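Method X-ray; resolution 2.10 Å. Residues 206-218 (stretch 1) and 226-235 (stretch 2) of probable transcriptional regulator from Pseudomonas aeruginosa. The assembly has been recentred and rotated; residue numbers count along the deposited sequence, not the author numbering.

Stretch 1 206-218: VTPWNEDSGVIDR
Stretch 2 226-235: RREVAVQLPT

How do the two backbones meet? Val-206 and Leu-233 form a parallel beta bridge, their CA atoms 5.1 Å apart and their side chains on the same face of the sheet. Val-206 is extended (phi/psi -97/120), as is Leu-233 (-156/156). One carbonyl serves two neighbours: Thr-207 N donates to Leu-233 O at 2.8 Å with an angle of 161°, and Val-206 CA makes a CA-H...O contact with Leu-233 O at 3.1 Å. Val-206 is t (175°) and Leu-233 p, t (63°, 171°); Val-206 CG1 lies 3.8 Å from Pro-234 O.

What happens where the bridge ends? Thr-207 (-128/85) opens a type I turn closed by Asn-210 N donating to Thr-207 O at 3.0 Å, with Pro-208 at -68/-21 and Trp-209 at -116/32. Pro-234 (-85/-11, C-gamma endo) packs beside it: Pro-208 and Pro-234 have CA atoms 3.9 Å apart, and Pro-234 CA makes a CA-H...O contact with Thr-207 O at 3.4 Å. Pro-208 is C-gamma exo. Thr-207 is p (48°), its OG1 3.9 Å from Gln-232 CB. Trp-209 (m, -66°) points away, while its backbone N donates to Glu-211 OE2 at 2.8 Å; Glu-211, p then m (55°, -83°), folds back to receive it.

How does Arg-227 reach the helix start? Its CA-to-CB bond points toward stretch 1, and chi angles of 59°, -171° and 177° (p, t, t) carry an extended chain to Asp-217, on the helix that begins at Val-215. Arg-227 NE donates to Asp-217 OD2 at 2.8 Å (166°), while Arg-227 NH2 makes a weak bond to Asp-217 OD1 at 3.2 Å (167°). This is a two-point salt bridge, with the carboxylate at the edge of the guanidinium. Ile-216 (m, m) covers one guanidinium face, its CB 3.5 Å from Arg-227 NH2.

What else holds Asp-217 in place? Its m rotamer (-69°, chi2 124°) also lets OD1 accept from Gly-214 N at 2.7 Å, so one carboxylate joins the N-cap residue to Arg-227. An ideal CB on Gly-214 would lie 2.9 Å from Arg-227 NH2, a clash; the bare CA is 4.3 Å from that nitrogen. Water 2 donates to Asp-217 OD2 at 2.4 Å and accepts from Arg-227 N at 3.0 Å, tying the carboxylate to the backbone as well. Water 1 accepts from Arg-227 NH2 at 2.8 Å and, weakly, from Ile-216 N at 3.3 Å.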

# COMPACT_ATOMS: atom_id res chain seq x y z
N VAL C 206 20.76 -12.97 15.73
CA VAL C 206 20.20 -13.01 14.40
C VAL C 206 18.68 -12.73 14.48
O VAL C 206 17.95 -13.45 15.12
CB VAL C 206 20.49 -14.36 13.74
CG1 VAL C 206 19.80 -14.46 12.35
CG2 VAL C 206 22.00 -14.56 13.56
N THR C 207 18.22 -11.68 13.81
CA THR C 207 16.84 -11.23 13.83
C THR C 207 16.40 -11.10 12.36
O THR C 207 16.50 -10.03 11.80
CB THR C 207 16.74 -9.86 14.51
OG1 THR C 207 17.73 -9.00 13.97
CG2 THR C 207 17.04 -9.98 15.95
N PRO C 208 15.97 -12.20 11.74
CA PRO C 208 15.78 -12.27 10.29
C PRO C 208 14.63 -11.39 9.81
O PRO C 208 14.63 -10.97 8.68
CB PRO C 208 15.41 -13.73 10.03
CG PRO C 208 15.75 -14.46 11.29
CD PRO C 208 15.58 -13.46 12.40
N TRP C 209 13.70 -11.04 10.69
CA TRP C 209 12.61 -10.16 10.28
C TRP C 209 12.71 -8.88 11.05
O TRP C 209 11.69 -8.25 11.39
CB TRP C 209 11.25 -10.88 10.46
CG TRP C 209 11.18 -12.05 9.50
CD1 TRP C 209 10.95 -11.99 8.16
CD2 TRP C 209 11.42 -13.42 9.80
NE1 TRP C 209 10.99 -13.25 7.62
CE2 TRP C 209 11.29 -14.14 8.59
CE3 TRP C 209 11.72 -14.12 10.98
CZ2 TRP C 209 11.46 -15.55 8.52
CZ3 TRP C 209 11.91 -15.52 10.91
CH2 TRP C 209 11.78 -16.21 9.68
N ASN C 210 13.93 -8.50 11.38
CA ASN C 210 14.16 -7.26 12.11
C ASN C 210 13.47 -7.10 13.47
O ASN C 210 13.28 -5.96 13.92
CB ASN C 210 13.65 -6.11 11.27
CG ASN C 210 14.33 -6.02 9.94
OD1 ASN C 210 15.53 -6.28 9.81
ND2 ASN C 210 13.56 -5.63 8.93
N GLU C 211 13.09 -8.21 14.10
CA GLU C 211 12.48 -8.20 15.42
C GLU C 211 13.39 -7.61 16.49
O GLU C 211 14.62 -7.49 16.27
CB GLU C 211 12.00 -9.59 15.77
CG GLU C 211 13.00 -10.76 15.70
CD GLU C 211 13.21 -11.36 14.29
OE1 GLU C 211 12.90 -12.54 14.05
OE2 GLU C 211 13.69 -10.67 13.42
N ASP C 212 12.80 -7.18 17.62
CA ASP C 212 13.58 -6.51 18.68
C ASP C 212 14.28 -7.49 19.64
O ASP C 212 14.98 -7.07 20.55
CB ASP C 212 12.76 -5.44 19.45
CG ASP C 212 12.71 -4.07 18.72
OD1 ASP C 212 13.44 -3.85 17.74
OD2 ASP C 212 11.98 -3.18 19.17
N SER C 213 14.14 -8.79 19.41
CA SER C 213 14.81 -9.76 20.25
C SER C 213 15.16 -10.97 19.40
O SER C 213 14.52 -11.15 18.37
CB SER C 213 13.84 -10.17 21.38
OG SER C 213 12.87 -11.03 20.83
N GLY C 214 16.09 -11.83 19.85
CA GLY C 214 16.42 -13.13 19.17
C GLY C 214 15.52 -14.25 19.71
O GLY C 214 14.86 -14.07 20.77
N VAL C 215 15.41 -15.38 19.01
CA VAL C 215 14.56 -16.51 19.49
C VAL C 215 15.15 -17.04 20.81
O VAL C 215 14.45 -17.47 21.72
CB VAL C 215 14.46 -17.67 18.45
CG1 VAL C 215 15.91 -18.09 17.98
CG2 VAL C 215 13.67 -18.87 19.04
N ILE C 216 16.47 -16.96 20.92
CA ILE C 216 17.12 -17.33 22.19
C ILE C 216 16.79 -16.37 23.35
O ILE C 216 16.80 -16.77 24.50
CB ILE C 216 18.65 -17.47 21.98
CG1 ILE C 216 18.92 -18.38 20.78
CG2 ILE C 216 19.36 -17.92 23.28
CD1 ILE C 216 18.51 -19.87 20.99
N ASP C 217 16.57 -15.10 23.04
CA ASP C 217 16.28 -14.10 24.08
C ASP C 217 14.92 -14.39 24.69
O ASP C 217 14.77 -14.35 25.90
CB ASP C 217 16.28 -12.68 23.51
CG ASP C 217 17.64 -12.23 23.09
OD1 ASP C 217 17.78 -11.84 21.91
OD2 ASP C 217 18.60 -12.30 23.91
N ARG C 218 13.95 -14.60 23.82
CA ARG C 218 12.63 -15.11 24.18
C ARG C 218 12.80 -16.33 25.11
O ARG C 218 12.40 -16.26 26.27
CB ARG C 218 11.85 -15.47 22.90
CG ARG C 218 10.74 -14.46 22.48
CD ARG C 218 10.34 -14.56 20.96
NE ARG C 218 11.12 -13.55 20.26
CZ ARG C 218 11.87 -13.71 19.17
NH1 ARG C 218 11.92 -14.85 18.47
NH2 ARG C 218 12.53 -12.64 18.73
N ARG C 226 19.04 -12.93 30.89
CA ARG C 226 19.18 -11.96 29.83
C ARG C 226 20.64 -11.90 29.40
O ARG C 226 21.55 -12.01 30.25
CB ARG C 226 18.68 -10.58 30.29
CG ARG C 226 19.42 -10.04 31.51
CD ARG C 226 19.54 -8.51 31.49
NE ARG C 226 20.22 -8.09 30.27
CZ ARG C 226 20.13 -6.88 29.71
NH1 ARG C 226 19.36 -5.92 30.28
NH2 ARG C 226 20.81 -6.63 28.58
N ARG C 227 20.88 -11.77 28.09
CA ARG C 227 22.25 -11.63 27.62
C ARG C 227 22.49 -10.19 27.15
O ARG C 227 21.51 -9.49 26.82
CB ARG C 227 22.57 -12.73 26.58
CG ARG C 227 21.69 -12.73 25.39
CD ARG C 227 21.87 -13.95 24.49
NE ARG C 227 20.88 -13.80 23.42
CZ ARG C 227 20.86 -14.46 22.27
NH1 ARG C 227 21.82 -15.37 21.97
NH2 ARG C 227 19.85 -14.24 21.43
N GLU C 228 23.75 -9.73 27.18
CA GLU C 228 24.14 -8.40 26.70
C GLU C 228 24.38 -8.48 25.22
O GLU C 228 25.26 -9.22 24.80
CB GLU C 228 25.44 -7.83 27.37
CG GLU C 228 25.37 -7.65 28.87
CD GLU C 228 24.23 -6.69 29.33
OE1 GLU C 228 23.33 -7.09 30.16
OE2 GLU C 228 24.24 -5.53 28.82
N VAL C 229 23.67 -7.69 24.43
CA VAL C 229 23.73 -7.80 22.98
C VAL C 229 24.56 -6.71 22.40
O VAL C 229 24.28 -5.54 22.64
CB VAL C 229 22.27 -7.76 22.38
CG1 VAL C 229 22.32 -7.63 20.86
CG2 VAL C 229 21.45 -9.00 22.86
N ALA C 230 25.58 -7.07 21.60
CA ALA C 230 26.37 -6.07 20.89
C ALA C 230 25.85 -5.77 19.47
O ALA C 230 25.91 -4.63 19.03
CB ALA C 230 27.81 -6.53 20.81
N VAL C 231 25.40 -6.79 18.73
CA VAL C 231 24.95 -6.63 17.35
C VAL C 231 23.72 -7.49 17.09
O VAL C 231 23.71 -8.66 17.48
CB VAL C 231 26.10 -7.08 16.33
CG1 VAL C 231 25.69 -6.82 14.86
CG2 VAL C 231 27.43 -6.38 16.63
N GLN C 232 22.72 -6.94 16.39
CA GLN C 232 21.63 -7.71 15.81
C GLN C 232 21.78 -7.60 14.31
O GLN C 232 22.12 -6.52 13.80
CB GLN C 232 20.26 -7.15 16.22
CG GLN C 232 19.93 -7.44 17.68
CD GLN C 232 18.69 -6.64 18.21
OE1 GLN C 232 17.96 -7.13 19.10
NE2 GLN C 232 18.52 -5.43 17.73
N LEU C 233 21.53 -8.69 13.59
CA LEU C 233 21.59 -8.64 12.10
C LEU C 233 20.73 -9.77 11.62
O LEU C 233 20.42 -10.67 12.38
CB LEU C 233 23.04 -8.79 11.54
CG LEU C 233 23.86 -10.07 11.76
CD1 LEU C 233 25.17 -10.05 10.90
CD2 LEU C 233 24.21 -10.28 13.26
N PRO C 234 20.23 -9.66 10.40
CA PRO C 234 19.26 -10.62 9.90
C PRO C 234 19.90 -11.88 9.30
O PRO C 234 19.19 -12.86 9.00
CB PRO C 234 18.53 -9.80 8.79
CG PRO C 234 19.22 -8.47 8.71
CD PRO C 234 20.47 -8.54 9.45
N THR C 235 21.23 -11.87 9.10
CA THR C 235 21.98 -12.93 8.39
C THR C 235 22.78 -13.79 9.39
O THR C 235 23.73 -13.26 9.99
CB THR C 235 23.23 -12.33 7.67
OG1 THR C 235 23.11 -10.94 7.37
CG2 THR C 235 23.78 -13.14 6.60
O HOH W 1 18.90 -15.48 19.16
O HOH W 2 18.48 -11.65 26.24